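Local atomic coordinates of Spermidine/putrescine ABC transporter, periplasmic binding protein (Treponema pallidum, PDB entry 2V84), a protein that probably binds polyamines such as spermidine and putrescine as the periplasmic receptor lipoprotein of an ABC transport system. Residues 33-38 with 125-130; 160-165 with 198-203; 214-219 with 229-234; 258-263 with 274-279. All coordinates share one frame; numbering follows the deposited sequence.

Contact 1. Residues 33-38 with 125-130; sequences TYYTPT and VPYYLG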
# COMPACT_ATOMS: atom_id res chain seq x y z
N THR A 33 2.58 2.12 11.19
CA THR A 33 2.31 3.27 12.04
C THR A 33 1.12 4.03 11.49
O THR A 33 1.05 4.29 10.28
CB THR A 33 3.56 4.21 12.15
OG1 THR A 33 4.77 3.43 12.15
CG2 THR A 33 3.50 5.04 13.43
N TYR A 34 0.18 4.33 12.37
CA TYR A 34 -1.02 5.12 12.06
C TYR A 34 -2.08 4.42 11.20
O TYR A 34 -3.18 4.94 11.07
CB TYR A 34 -0.67 6.51 11.45
CG TYR A 34 0.49 7.24 12.12
CD1 TYR A 34 0.48 7.49 13.50
CD2 TYR A 34 1.58 7.69 11.37
CE1 TYR A 34 1.55 8.15 14.12
CE2 TYR A 34 2.66 8.36 11.99
CZ TYR A 34 2.62 8.58 13.37
OH TYR A 34 3.66 9.24 14.00
N TYR A 35 -1.76 3.25 10.64
CA TYR A 35 -2.63 2.56 9.65
C TYR A 35 -3.99 2.10 10.21
O TYR A 35 -5.03 2.21 9.53
CB TYR A 35 -1.88 1.40 9.01
CG TYR A 35 -2.37 0.99 7.65
CD1 TYR A 35 -3.13 1.86 6.86
CD2 TYR A 35 -2.07 -0.27 7.15
CE1 TYR A 35 -3.57 1.47 5.58
CE2 TYR A 35 -2.51 -0.68 5.91
CZ TYR A 35 -3.25 0.18 5.12
OH TYR A 35 -3.64 -0.23 3.88
N THR A 36 -3.99 1.61 11.44
CA THR A 36 -5.22 1.48 12.22
C THR A 36 -5.47 2.76 13.05
O THR A 36 -4.74 3.03 14.01
CB THR A 36 -5.20 0.23 13.13
OG1 THR A 36 -4.72 -0.91 12.40
CG2 THR A 36 -6.58 -0.05 13.64
N PRO A 37 -6.48 3.57 12.66
CA PRO A 37 -6.77 4.84 13.34
C PRO A 37 -7.06 4.62 14.82
O PRO A 37 -8.01 3.89 15.17
CB PRO A 37 -8.03 5.33 12.63
CG PRO A 37 -8.00 4.68 11.30
CD PRO A 37 -7.42 3.33 11.55
N THR A 38 -6.27 5.26 15.69
CA THR A 38 -6.41 5.10 17.14
C THR A 38 -7.86 5.27 17.60
O THR A 38 -8.27 4.64 18.57
CB THR A 38 -5.53 6.08 17.94
OG1 THR A 38 -5.71 7.40 17.43
CG2 THR A 38 -4.05 5.70 17.86
N VAL A 125 -7.62 -11.58 5.30
CA VAL A 125 -8.85 -10.86 4.96
C VAL A 125 -8.46 -9.48 4.51
O VAL A 125 -7.71 -8.84 5.20
CB VAL A 125 -9.80 -10.71 6.19
CG1 VAL A 125 -11.03 -9.83 5.82
CG2 VAL A 125 -10.27 -12.11 6.69
N PRO A 126 -8.92 -9.01 3.33
CA PRO A 126 -8.48 -7.68 2.89
C PRO A 126 -8.72 -6.54 3.88
O PRO A 126 -9.78 -6.46 4.50
CB PRO A 126 -9.33 -7.43 1.63
CG PRO A 126 -9.57 -8.79 1.11
CD PRO A 126 -9.74 -9.68 2.31
N TYR A 127 -7.73 -5.65 3.98
CA TYR A 127 -7.74 -4.51 4.88
C TYR A 127 -7.95 -3.23 4.04
O TYR A 127 -8.78 -2.38 4.37
CB TYR A 127 -6.39 -4.49 5.59
CG TYR A 127 -6.22 -3.48 6.67
CD1 TYR A 127 -5.99 -2.14 6.37
CD2 TYR A 127 -6.23 -3.87 8.01
CE1 TYR A 127 -5.81 -1.22 7.36
CE2 TYR A 127 -6.06 -2.93 9.02
CZ TYR A 127 -5.86 -1.62 8.70
OH TYR A 127 -5.66 -0.68 9.70
N TYR A 128 -7.19 -3.10 2.96
CA TYR A 128 -7.32 -1.94 2.09
C TYR A 128 -6.61 -2.23 0.78
O TYR A 128 -5.67 -2.98 0.76
CB TYR A 128 -6.80 -0.62 2.77
CG TYR A 128 -6.98 0.56 1.85
CD1 TYR A 128 -8.26 0.99 1.50
CD2 TYR A 128 -5.88 1.20 1.28
CE1 TYR A 128 -8.45 2.03 0.60
CE2 TYR A 128 -6.07 2.24 0.37
CZ TYR A 128 -7.34 2.64 0.04
OH TYR A 128 -7.51 3.67 -0.84
N LEU A 129 -7.11 -1.66 -0.31
CA LEU A 129 -6.49 -1.78 -1.63
C LEU A 129 -6.33 -0.36 -2.15
O LEU A 129 -7.31 0.39 -2.21
CB LEU A 129 -7.41 -2.57 -2.58
CG LEU A 129 -6.91 -2.98 -3.97
CD1 LEU A 129 -7.67 -4.18 -4.43
CD2 LEU A 129 -7.06 -1.82 -4.99
N GLY A 130 -5.11 0.01 -2.53
CA GLY A 130 -4.91 1.36 -3.11
C GLY A 130 -3.72 1.31 -4.03
O GLY A 130 -3.30 0.23 -4.47
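Tyr35 and Thr36, in the loop that leads from strand 26-32 to helix 38-48, meet Tyr127 and Tyr128 of strand 125-137 mainly through side chains; the nearest CA atoms, those of Thr36 and Tyr127, lie 9.8 Å apart, so the backbones do not pair. A classic beta bulge, in which Tyr127 and Tyr128 both face Asp258 on the next strand, turns both tyrosines to the loop. With CG anti to its backbone N (chi1 -174°), Tyr127 reaches across and brings its hydroxyl within bonding distance of two oxygens of the loop. Tyr127 OH and Thr36 OG1 are hydrogen-bonded at 2.9 Å, the threonine oxygen lying at the edge of the phenol near the ring plane. A weaker bond of 3.0 Å may join Tyr127 OH to the carbonyl oxygen Tyr35 O. The two phenols slide past each other in opposite directions, and Tyr127 CE1 comes over the centre of the Tyr35 ring, 3.6 Å from Tyr35 CE2. Their planes are inclined by 39°, an oblique pairing. The far end of Tyr35 crosses Tyr128, placing Tyr35 OH 3.4 Å from Tyr128 CB. Tyrosine suits these positions because a long flat ring packs in the buried interior while its hydroxyl still finds a polar partner: Tyr35 OH bonds Asp258, Tyr128 OH bonds Tyr312, and Asn31 also holds Thr36 OG1. The chemistry is that of a buried aromatic cluster with hydrogen-bonded hydroxyls, which probably helps hold the loop against the strand; a bound MES, probably from the crystallisation liquor, lies about 4 Å from the Tyr35 side chain, consistent with a pocket here.

Contact 2. Residues 160-165 with 198-203; sequences MSMMDD and DHWKPN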
# COMPACT_ATOMS: atom_id res chain seq x y z
N MET A 160 12.51 16.49 -8.12
CA MET A 160 11.63 15.33 -8.10
C MET A 160 12.19 14.24 -7.21
O MET A 160 13.40 14.18 -6.98
CB MET A 160 11.45 14.79 -9.53
CG MET A 160 10.85 15.84 -10.49
SD MET A 160 10.33 15.12 -12.06
CE MET A 160 11.91 14.75 -12.81
N SER A 161 11.31 13.38 -6.70
CA SER A 161 11.71 12.15 -6.04
C SER A 161 10.84 10.99 -6.50
O SER A 161 9.70 11.18 -6.97
CB SER A 161 11.64 12.29 -4.50
OG SER A 161 10.28 12.38 -4.03
N MET A 162 11.40 9.78 -6.39
CA MET A 162 10.63 8.58 -6.51
C MET A 162 10.74 7.85 -5.19
O MET A 162 11.60 8.19 -4.36
CB MET A 162 11.10 7.71 -7.70
CG MET A 162 10.78 8.36 -9.07
SD MET A 162 11.06 7.23 -10.43
CE MET A 162 9.56 6.27 -10.35
N MET A 163 9.88 6.86 -4.99
CA MET A 163 9.84 6.15 -3.71
C MET A 163 11.02 5.21 -3.51
O MET A 163 11.53 4.65 -4.49
CB MET A 163 8.51 5.40 -3.55
CG MET A 163 7.33 6.32 -3.28
SD MET A 163 5.96 5.45 -2.49
CE MET A 163 5.32 4.52 -3.86
N ASP A 164 11.43 5.05 -2.25
CA ASP A 164 12.55 4.20 -1.88
C ASP A 164 11.96 2.80 -1.67
O ASP A 164 11.95 2.24 -0.57
CB ASP A 164 13.21 4.72 -0.60
CG ASP A 164 14.54 4.06 -0.30
OD1 ASP A 164 14.90 3.04 -0.95
OD2 ASP A 164 15.21 4.53 0.64
N ASP A 165 11.39 2.28 -2.75
CA ASP A 165 10.78 0.98 -2.72
C ASP A 165 11.00 0.30 -4.06
O ASP A 165 10.58 0.82 -5.11
CB ASP A 165 9.27 1.06 -2.43
CG ASP A 165 8.64 -0.32 -2.28
OD1 ASP A 165 8.68 -0.89 -1.16
OD2 ASP A 165 8.15 -0.87 -3.27
N ASP A 198 18.93 5.17 -16.29
CA ASP A 198 19.34 6.09 -17.34
C ASP A 198 18.38 7.22 -17.63
O ASP A 198 18.80 8.25 -18.14
CB ASP A 198 19.66 5.34 -18.64
CG ASP A 198 20.98 4.60 -18.57
OD1 ASP A 198 21.80 4.91 -17.67
OD2 ASP A 198 21.19 3.71 -19.44
N HIS A 199 17.10 7.04 -17.32
CA HIS A 199 16.08 8.04 -17.72
C HIS A 199 15.41 8.79 -16.58
O HIS A 199 15.10 9.99 -16.72
CB HIS A 199 15.06 7.42 -18.67
CG HIS A 199 15.66 6.94 -19.96
ND1 HIS A 199 16.26 7.80 -20.86
CD2 HIS A 199 15.82 5.70 -20.47
CE1 HIS A 199 16.74 7.10 -21.88
NE2 HIS A 199 16.48 5.83 -21.67
N TRP A 200 15.19 8.12 -15.45
CA TRP A 200 14.49 8.73 -14.32
C TRP A 200 15.44 9.16 -13.22
O TRP A 200 15.40 10.30 -12.81
CB TRP A 200 13.42 7.79 -13.76
CG TRP A 200 12.33 7.46 -14.74
CD1 TRP A 200 12.09 8.08 -15.94
CD2 TRP A 200 11.33 6.45 -14.59
NE1 TRP A 200 11.01 7.51 -16.55
CE2 TRP A 200 10.52 6.50 -15.74
CE3 TRP A 200 11.04 5.50 -13.58
CZ2 TRP A 200 9.42 5.65 -15.93
CZ3 TRP A 200 9.95 4.64 -13.77
CH2 TRP A 200 9.14 4.74 -14.93
N LYS A 201 16.27 8.24 -12.74
CA LYS A 201 17.22 8.54 -11.66
C LYS A 201 18.05 9.83 -11.83
O LYS A 201 18.24 10.56 -10.83
CB LYS A 201 18.13 7.31 -11.42
CG LYS A 201 19.24 7.51 -10.38
CD LYS A 201 20.02 6.19 -10.21
CE LYS A 201 21.31 6.39 -9.41
NZ LYS A 201 22.06 5.10 -9.26
N PRO A 202 18.54 10.14 -13.06
CA PRO A 202 19.35 11.35 -13.23
C PRO A 202 18.62 12.65 -12.90
O PRO A 202 19.27 13.68 -12.68
CB PRO A 202 19.69 11.33 -14.73
CG PRO A 202 19.57 9.95 -15.13
CD PRO A 202 18.43 9.41 -14.34
N ASN A 203 17.29 12.62 -12.89
CA ASN A 203 16.48 13.81 -12.62
C ASN A 203 16.00 13.91 -11.19
O ASN A 203 15.35 14.88 -10.82
CB ASN A 203 15.28 13.85 -13.56
CG ASN A 203 15.69 13.89 -15.00
OD1 ASN A 203 16.57 14.65 -15.38
ND2 ASN A 203 15.08 13.06 -15.81
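Met162 and Trp200 come together because both first torsions set CG anti to the carbonyl carbon (chi1 -69° and -63°), directing the two side chains toward each other, and a bend at chi3 of Met162 (80°) then folds its methyl back along the indole. Met162 SD and Met162 CE both lie on one side of the indole plane, each 3.6 Å from Trp200 CE3. The sulfur lies 4.7 Å from the centroid of the six-membered ring and well off its normal, so this Met-aromatic contact is oblique. Next to it, Met160 also bends at chi3, and its side chain runs beside that of Asn203, pointing the same way. Its methyl end does the touching: Met160 CE is 3.6 Å from Asn203 CB. The contact uses CB; the amide leads away, and Asn203 ND2 is hydrogen-bonded to Phe151 O. Methionine fits both places, for its unbranched chain can bend at chi3 to put sulfur and methyl on the indole, or a methyl on Asn203 CB, and its polarisable sulfur packs well against an aromatic ring. Asparagine combines an apolar CB for Met160 with an amide that binds backbone. Between the two pairs the chain tightens into a 3-10 turn, where Asn203 N bonds Trp200 O at 3.0 Å. Beyond Met162 the other segment leads to Asp165, a predicted spermidine-binding residue whose side chain caps helix 166-176. Strand 160-162 runs between parallel strands 204-207 and 223-226, while Met162 and Trp200 also pack on helix 166-176, so the contact joins strand 160-162 of the sheet to helices 166-176 and 186-200.

Contact 3. Residues 214-219 with 229-234; sequences KSFASG and EAFFAE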
# COMPACT_ATOMS: atom_id res chain seq x y z
N LYS A 214 6.76 16.07 2.95
CA LYS A 214 7.23 17.33 3.54
C LYS A 214 7.98 18.17 2.52
O LYS A 214 7.78 19.39 2.44
CB LYS A 214 8.10 17.08 4.77
CG LYS A 214 8.18 18.29 5.66
CD LYS A 214 8.79 17.97 7.02
CE LYS A 214 10.20 18.52 7.11
NZ LYS A 214 10.42 19.29 8.37
N SER A 215 8.84 17.51 1.75
CA SER A 215 9.62 18.19 0.71
C SER A 215 8.71 18.67 -0.41
O SER A 215 8.97 19.71 -1.03
CB SER A 215 10.71 17.26 0.16
OG SER A 215 11.63 16.91 1.19
N PHE A 216 7.64 17.93 -0.66
CA PHE A 216 6.64 18.40 -1.61
C PHE A 216 5.89 19.62 -1.06
O PHE A 216 5.63 20.58 -1.79
CB PHE A 216 5.70 17.26 -2.03
CG PHE A 216 4.71 17.67 -3.07
CD1 PHE A 216 5.01 17.55 -4.42
CD2 PHE A 216 3.48 18.22 -2.68
CE1 PHE A 216 4.09 17.98 -5.38
CE2 PHE A 216 2.56 18.64 -3.64
CZ PHE A 216 2.87 18.52 -4.98
N ALA A 217 5.57 19.60 0.24
CA ALA A 217 4.88 20.73 0.88
C ALA A 217 5.68 22.02 0.88
O ALA A 217 5.10 23.11 0.73
CB ALA A 217 4.43 20.36 2.31
N SER A 218 7.00 21.93 1.04
CA SER A 218 7.86 23.13 1.03
C SER A 218 8.06 23.72 -0.37
O SER A 218 8.37 24.88 -0.52
CB SER A 218 9.23 22.83 1.65
OG SER A 218 9.92 21.84 0.90
N GLY A 219 7.88 22.90 -1.40
CA GLY A 219 8.17 23.32 -2.77
C GLY A 219 9.49 22.78 -3.26
O GLY A 219 9.88 23.02 -4.41
N GLU A 229 -2.53 10.09 0.62
CA GLU A 229 -2.80 10.46 2.01
C GLU A 229 -1.64 11.21 2.68
O GLU A 229 -1.87 12.03 3.55
CB GLU A 229 -3.24 9.23 2.83
CG GLU A 229 -2.16 8.14 3.09
CD GLU A 229 -2.05 7.12 1.98
OE1 GLU A 229 -2.59 7.34 0.87
OE2 GLU A 229 -1.40 6.08 2.22
N ALA A 230 -0.40 10.91 2.29
CA ALA A 230 0.77 11.64 2.81
C ALA A 230 0.89 13.06 2.24
O ALA A 230 1.10 14.02 2.98
CB ALA A 230 2.05 10.85 2.56
N PHE A 231 0.77 13.21 0.93
CA PHE A 231 0.84 14.54 0.30
C PHE A 231 -0.21 15.46 0.91
O PHE A 231 0.06 16.62 1.23
CB PHE A 231 0.61 14.41 -1.21
CG PHE A 231 1.74 13.76 -1.95
CD1 PHE A 231 2.97 14.41 -2.08
CD2 PHE A 231 1.58 12.52 -2.55
CE1 PHE A 231 4.03 13.83 -2.77
CE2 PHE A 231 2.64 11.91 -3.26
CZ PHE A 231 3.88 12.58 -3.35
N PHE A 232 -1.42 14.94 1.07
CA PHE A 232 -2.52 15.81 1.49
C PHE A 232 -2.52 16.06 2.99
O PHE A 232 -2.93 17.12 3.43
CB PHE A 232 -3.85 15.26 0.97
CG PHE A 232 -4.02 15.43 -0.52
CD1 PHE A 232 -4.41 16.66 -1.05
CD2 PHE A 232 -3.80 14.37 -1.39
CE1 PHE A 232 -4.57 16.84 -2.43
CE2 PHE A 232 -3.94 14.52 -2.78
CZ PHE A 232 -4.35 15.76 -3.29
N ALA A 233 -2.05 15.09 3.79
CA ALA A 233 -1.93 15.30 5.24
C ALA A 233 -0.89 16.36 5.54
O ALA A 233 -1.04 17.17 6.48
CB ALA A 233 -1.57 13.99 5.93
N GLU A 234 0.14 16.40 4.70
CA GLU A 234 1.32 17.22 4.95
C GLU A 234 1.26 18.63 4.35
O GLU A 234 2.10 19.48 4.68
CB GLU A 234 2.54 16.49 4.42
CG GLU A 234 3.85 17.03 4.89
CD GLU A 234 4.35 16.33 6.11
OE1 GLU A 234 4.15 15.09 6.21
OE2 GLU A 234 4.96 17.01 6.95
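Phe216 and Phe231 supply the aromatic part of this contact between helices 212-218 and 228-234. Their rings form a T-shaped (edge-to-face) pair, the edge of Phe231 turned to the face of Phe216, with centroids 5.2 Å apart and planes at 75°. The approach is off-centre: Phe231 CD1 lies 3.8 Å from Phe216 CG, and Phe216 CB sits in the plane of the Phe231 ring at its edge. Phe216 has CG anti to its backbone N (chi1 -176°), which carries the ring off the side of its helix to meet Phe231. Phenylalanine suits both buried places, as these rings also pack on Ala135 of strand 125-137.

Van der Waals contacts between side-chain carbons and backbone atoms take over toward the exposed side. Ala217 CB comes 3.4 Å from the carbonyl oxygen Glu234 O, and a side chain as small as alanine lets the helix end come this near. Glu234, bent at chi2, lays its CG 3.6 Å from Lys214 N.

The charges are complementary but do not meet: Lys214 NZ and Glu234 OE2 stand 6.1 Å apart, and it is the lysine methylenes that pass the carboxylate. Any attraction is therefore probably modest.

The axes of the short segments 214-218 and 229-234 approach to 8.9 Å and cross at -49°. Strand 223-226 links the two helices in the chain, and Phe216 and Phe231 pack on strands 125-137 and 243-246, consistent with helices covering the sheet of an alpha/beta lobe of a solute-binding protein.

Contact 4. Residues 258-263 with 274-279; sequences DSFCIP and AFINFF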
# COMPACT_ATOMS: atom_id res chain seq x y z
N ASP A 258 -3.37 -4.71 1.13
CA ASP A 258 -2.97 -5.08 2.51
C ASP A 258 -4.11 -5.89 3.15
O ASP A 258 -5.27 -5.64 2.84
CB ASP A 258 -2.77 -3.80 3.32
CG ASP A 258 -1.52 -3.02 2.90
OD1 ASP A 258 -0.53 -3.66 2.54
OD2 ASP A 258 -1.53 -1.76 2.97
N SER A 259 -3.78 -6.84 4.04
CA SER A 259 -4.75 -7.81 4.60
C SER A 259 -4.49 -8.04 6.05
O SER A 259 -3.34 -7.99 6.46
CB SER A 259 -4.58 -9.18 3.94
OG SER A 259 -5.03 -9.12 2.61
N PHE A 260 -5.53 -8.37 6.82
CA PHE A 260 -5.38 -8.95 8.15
C PHE A 260 -4.97 -10.40 8.02
O PHE A 260 -5.57 -11.18 7.25
CB PHE A 260 -6.70 -8.98 8.92
CG PHE A 260 -7.23 -7.63 9.36
CD1 PHE A 260 -6.68 -6.97 10.45
CD2 PHE A 260 -8.34 -7.08 8.72
CE1 PHE A 260 -7.19 -5.75 10.89
CE2 PHE A 260 -8.87 -5.86 9.17
CZ PHE A 260 -8.30 -5.20 10.25
N CYS A 261 -3.97 -10.79 8.81
CA CYS A 261 -3.58 -12.18 8.91
C CYS A 261 -3.41 -12.52 10.37
O CYS A 261 -3.11 -11.63 11.19
CB CYS A 261 -2.27 -12.43 8.16
SG CYS A 261 -2.38 -12.11 6.41
N ILE A 262 -3.58 -13.80 10.70
CA ILE A 262 -3.38 -14.23 12.08
C ILE A 262 -2.03 -14.96 12.16
O ILE A 262 -1.87 -16.03 11.56
CB ILE A 262 -4.55 -15.13 12.56
CG1 ILE A 262 -5.85 -14.32 12.69
CG2 ILE A 262 -4.17 -15.83 13.89
CD1 ILE A 262 -7.09 -15.21 12.94
N PRO A 263 -1.03 -14.38 12.88
CA PRO A 263 0.28 -15.03 12.93
C PRO A 263 0.25 -16.40 13.58
O PRO A 263 -0.51 -16.61 14.52
CB PRO A 263 1.12 -14.07 13.81
CG PRO A 263 0.44 -12.74 13.67
CD PRO A 263 -1.04 -13.12 13.66
N ALA A 274 -12.56 -10.92 16.07
CA ALA A 274 -13.53 -9.92 16.49
C ALA A 274 -13.10 -8.55 16.02
O ALA A 274 -13.93 -7.71 15.67
CB ALA A 274 -13.69 -9.94 18.02
N PHE A 275 -11.79 -8.33 15.99
CA PHE A 275 -11.30 -7.06 15.51
C PHE A 275 -11.44 -6.91 14.00
O PHE A 275 -11.86 -5.86 13.53
CB PHE A 275 -9.88 -6.78 15.96
CG PHE A 275 -9.42 -5.40 15.61
CD1 PHE A 275 -9.68 -4.33 16.46
CD2 PHE A 275 -8.78 -5.16 14.39
CE1 PHE A 275 -9.28 -3.04 16.12
CE2 PHE A 275 -8.38 -3.87 14.04
CZ PHE A 275 -8.62 -2.81 14.91
N ILE A 276 -11.16 -7.97 13.23
CA ILE A 276 -11.36 -7.91 11.79
C ILE A 276 -12.84 -7.66 11.49
O ILE A 276 -13.19 -6.86 10.62
CB ILE A 276 -10.91 -9.26 11.11
CG1 ILE A 276 -9.41 -9.53 11.40
CG2 ILE A 276 -11.20 -9.25 9.60
CD1 ILE A 276 -8.94 -10.94 10.97
N ASN A 277 -13.70 -8.38 12.21
CA ASN A 277 -15.14 -8.20 12.09
C ASN A 277 -15.56 -6.76 12.43
O ASN A 277 -16.37 -6.18 11.73
CB ASN A 277 -15.88 -9.23 12.95
CG ASN A 277 -17.34 -9.36 12.56
OD1 ASN A 277 -17.65 -9.62 11.41
ND2 ASN A 277 -18.24 -9.17 13.53
N PHE A 278 -14.98 -6.19 13.49
CA PHE A 278 -15.25 -4.81 13.92
C PHE A 278 -14.80 -3.80 12.85
O PHE A 278 -15.53 -2.87 12.49
CB PHE A 278 -14.53 -4.57 15.26
CG PHE A 278 -14.54 -3.13 15.74
CD1 PHE A 278 -13.53 -2.24 15.35
CD2 PHE A 278 -15.51 -2.70 16.64
CE1 PHE A 278 -13.52 -0.91 15.82
CE2 PHE A 278 -15.51 -1.37 17.12
CZ PHE A 278 -14.52 -0.48 16.71
N PHE A 279 -13.61 -4.00 12.33
CA PHE A 279 -13.00 -3.08 11.36
C PHE A 279 -13.83 -3.01 10.08
O PHE A 279 -13.94 -1.95 9.44
CB PHE A 279 -11.58 -3.55 11.09
CG PHE A 279 -10.73 -2.55 10.38
CD1 PHE A 279 -10.11 -1.50 11.07
CD2 PHE A 279 -10.50 -2.69 9.01
CE1 PHE A 279 -9.30 -0.58 10.39
CE2 PHE A 279 -9.68 -1.78 8.32
CZ PHE A 279 -9.09 -0.72 9.02
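Phe260 is the hub of the contact, and three side chains of helix 269-279 close round its ring. The CH-pi interaction comes from Ile276, whose CG1 lies over one face, 3.9 Å from the ring centroid and displaced toward the rim; its nearest ring atom is Phe260 CG, 3.5 Å from Ile276 CG1. With CG1 anti to the carbonyl carbon (chi1 -59°), Ile276 lays CG1 and CD1 over the root of the phenylalanine while Ile276 CG2 reaches Phe260 CD2 at 3.7 Å. Isoleucine suits the place because both of its branches touch the ring.

Strand 254-260 and helix 269-279 pack here as layers of the alpha/beta lobe of a periplasmic binding protein, their short segments running at 130° to each other and 10.7 Å apart at the axes. Tyr127, on the neighbouring strand 125-137, adds its ring to both Phe260 and Phe279.

The aromatic contacts lie at the outer end of Phe260. Its edge is directed at the face of Phe279 in an offset T-shaped (edge-to-face) pair, planes at 85°, with Phe260 CZ 3.6 Å from Phe279 CD2; phenylalanine suits this buried place, being flat and wholly apolar. Phe275, one helical turn before Phe279, presents its own edge instead: Phe260 CE1 sits in the plane of that ring, 3.9 Å from Phe275 CE2. From here Phe275 and Ile276 continue the packing onto Leu76 of strand 76-77.

How the contacts relate
The four contacts follow one another along the chain, each closing before the next opens. Contacts 1 and 4 form one neighbourhood, their centres 10 Å apart: strands 125-137 and 254-260 are neighbours in the mixed sheet, and backbone bonds such as Tyr127 N to Asp258 O (2.7 Å) join them. Contacts 2 and 3 lie toward the other end of the molecule, with centres 18 Å apart and no atoms touching. Contacts 2 and 4 are about 35 Å apart between centres, on opposite sides of the chain's centre, although both reach the same sheet. This spread is consistent with the two-lobed fold of solute-binding proteins, in which ligand is taken up between the lobes.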